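Transcription termination factor FttA (Methanosarcina mazei, PDB 2XR1) probably terminates transcription in this archaeon by cutting nascent RNA at the exit channel of RNA polymerase and degrading the released strand, using two zinc ions. Local coordinates at residues B[195-200]-B[224-229]. Residues are numbered along the deposited sequence; the frame is centred on the assembly and turned at random. Where two conformers were deposited one is given.
Sequences VGRSCF and TPYLYV
Arg197 carries most of the join between the approach to strand 199-203 and the loop 224-229, which precedes strand 240-242. Its CG sits in the crowded position between the backbone N and the carbonyl carbon (chi1 56°), and from there the chain runs extended to the guanidinium alongside Pro225 and Thr224. At the root, Arg197 CB packs 3.8 Å from Pro225 CD. At the tip, Arg197 NH1 donates to the carbonyl oxygen Thr224 O across 2.8 Å, with an N-H...O angle of 152°; the oxygen lies near the guanidinium plane, whereas the donor stands above the carbonyl plane. Glu194 OE2 forms a salt bridge with Arg197 NE; the two partners together would fix the rotation of the group, and the Glu194 carboxylate would help to balance its charge. The Tyr226 ring crosses it obliquely, planes 45° apart, with CE2 4.1 Å from Arg197 NH1.

Two residues on, Cys199 also points at the loop. Cys199 CB meets Pro225 CB at 3.8 Å, and Cys199 SG, anti to the backbone N, lies 4.0 Å from Leu227 CD2, so proline and leucine take up successive parts of one short side chain. The loop bends between them in an inverse gamma turn centred on Tyr226, whose ring meets Trp183 of the second subunit at nearly a right angle, linking this packing to the dimer interface. The arrangement is a loop packed by apolar contacts and one arginine-to-carbonyl bond against the entry to a core strand of the metallo-beta-lactamase fold, with the Arg197 side chain about 10 Å from a bound zinc ion.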
loop_
_atom_site.group_PDB
_atom_site.type_symbol
_atom_site.label_atom_id
_atom_site.label_comp_id
_atom_site.label_asym_id
_atom_site.label_seq_id
_atom_site.Cartn_x
_atom_site.Cartn_y
_atom_site.Cartn_z
ATOM N N VAL B 195 0.942 20.460 3.011
ATOM C CA VAL B 195 0.782 20.662 4.440
ATOM C C VAL B 195 -0.642 20.303 4.684
ATOM O O VAL B 195 -1.500 20.690 3.903
ATOM C CB VAL B 195 0.996 22.121 4.811
ATOM C CG1 VAL B 195 0.547 22.342 6.178
ATOM C CG2 VAL B 195 2.492 22.472 4.663
ATOM N N GLY B 196 -0.940 19.538 5.704
ATOM C CA GLY B 196 -2.317 19.152 5.920
ATOM C C GLY B 196 -2.523 17.657 5.847
ATOM O O GLY B 196 -1.847 16.980 5.101
ATOM N N ARG B 197 -3.462 17.188 6.676
ATOM C CA ARG B 197 -3.946 15.822 6.765
ATOM C C ARG B 197 -2.862 14.755 6.810
ATOM O O ARG B 197 -2.987 13.723 6.176
ATOM C CB ARG B 197 -4.981 15.529 5.689
ATOM C CG ARG B 197 -4.522 15.789 4.264
ATOM C CD ARG B 197 -5.420 15.109 3.223
ATOM N NE ARG B 197 -4.795 15.187 1.925
ATOM C CZ ARG B 197 -5.327 14.756 0.799
ATOM N NH1 ARG B 197 -6.523 14.185 0.797
ATOM N NH2 ARG B 197 -4.649 14.920 -0.341
ATOM N N SER B 198 -1.821 15.028 7.592
ATOM C CA SER B 198 -0.821 14.080 7.945
ATOM C C SER B 198 -1.478 12.834 8.466
ATOM O O SER B 198 -2.434 12.899 9.278
ATOM C CB SER B 198 0.084 14.644 9.033
ATOM O OG SER B 198 1.033 15.615 8.545
ATOM N N CYS B 199 -0.948 11.697 8.007
ATOM C CA CYS B 199 -1.458 10.383 8.369
ATOM C C CYS B 199 -0.570 9.328 7.680
ATOM O O CYS B 199 -0.447 9.342 6.458
ATOM C CB CYS B 199 -2.908 10.235 7.912
ATOM S SG CYS B 199 -3.655 8.675 8.418
ATOM N N PHE B 200 0.092 8.473 8.454
ATOM C CA PHE B 200 1.071 7.541 7.923
ATOM C C PHE B 200 0.830 6.163 8.516
ATOM O O PHE B 200 0.393 5.999 9.663
ATOM C CB PHE B 200 2.490 8.026 8.265
ATOM C CG PHE B 200 2.875 9.267 7.554
ATOM C CD1 PHE B 200 3.505 9.204 6.284
ATOM C CD2 PHE B 200 2.570 10.497 8.079
ATOM C CE1 PHE B 200 3.833 10.353 5.592
ATOM C CE2 PHE B 200 2.889 11.676 7.363
ATOM C CZ PHE B 200 3.524 11.603 6.123
ATOM N N THR B 224 -10.023 14.649 3.588
ATOM C CA THR B 224 -9.477 13.820 4.619
ATOM C C THR B 224 -8.280 13.066 4.071
ATOM O O THR B 224 -8.031 13.073 2.884
ATOM C CB THR B 224 -10.527 12.794 5.062
ATOM O OG1 THR B 224 -10.741 11.863 4.002
ATOM C CG2 THR B 224 -11.848 13.467 5.408
ATOM N N PRO B 225 -7.516 12.423 4.940
ATOM C CA PRO B 225 -6.565 11.453 4.426
ATOM C C PRO B 225 -7.303 10.293 3.715
ATOM O O PRO B 225 -8.520 10.141 3.880
ATOM C CB PRO B 225 -5.880 10.951 5.670
ATOM C CG PRO B 225 -6.119 11.998 6.691
ATOM C CD PRO B 225 -7.394 12.628 6.382
ATOM N N TYR B 226 -6.574 9.518 2.914
ATOM C CA TYR B 226 -7.171 8.375 2.234
ATOM C C TYR B 226 -7.368 7.213 3.220
ATOM O O TYR B 226 -6.631 6.231 3.204
ATOM C CB TYR B 226 -6.316 7.929 1.018
ATOM C CG TYR B 226 -6.190 8.966 -0.062
ATOM C CD1 TYR B 226 -7.127 9.077 -1.032
ATOM C CD2 TYR B 226 -5.145 9.863 -0.060
ATOM C CE1 TYR B 226 -7.029 10.076 -2.009
ATOM C CE2 TYR B 226 -5.038 10.838 -0.997
ATOM C CZ TYR B 226 -5.966 10.946 -1.956
ATOM O OH TYR B 226 -5.840 11.902 -2.899
ATOM N N LEU B 227 -8.379 7.331 4.069
ATOM C CA LEU B 227 -8.632 6.330 5.092
ATOM C C LEU B 227 -9.392 5.109 4.560
ATOM O O LEU B 227 -9.520 4.141 5.305
ATOM C CB LEU B 227 -9.415 6.928 6.258
ATOM C CG LEU B 227 -8.734 8.025 7.068
ATOM C CD1 LEU B 227 -9.663 8.599 8.165
ATOM C CD2 LEU B 227 -7.395 7.523 7.666
ATOM N N TYR B 228 -9.859 5.111 3.307
ATOM C CA TYR B 228 -10.827 4.092 2.865
ATOM C C TYR B 228 -10.151 2.958 2.054
ATOM O O TYR B 228 -10.827 2.147 1.428
ATOM C CB TYR B 228 -12.015 4.766 2.138
ATOM C CG TYR B 228 -12.608 5.891 2.989
ATOM C CD1 TYR B 228 -12.033 7.162 2.987
ATOM C CD2 TYR B 228 -13.691 5.667 3.848
ATOM C CE1 TYR B 228 -12.536 8.184 3.782
ATOM C CE2 TYR B 228 -14.199 6.690 4.650
ATOM C CZ TYR B 228 -13.614 7.942 4.610
ATOM O OH TYR B 228 -14.092 8.970 5.387
ATOM N N VAL B 229 -8.830 2.881 2.110
ATOM C CA VAL B 229 -8.035 1.992 1.274
ATOM C C VAL B 229 -7.669 0.726 1.978
ATOM O O VAL B 229 -7.602 0.711 3.181
ATOM C CB VAL B 229 -6.675 2.657 0.860
ATOM C CG1 VAL B 229 -6.915 3.811 -0.057
ATOM C CG2 VAL B 229 -5.811 3.063 2.086
#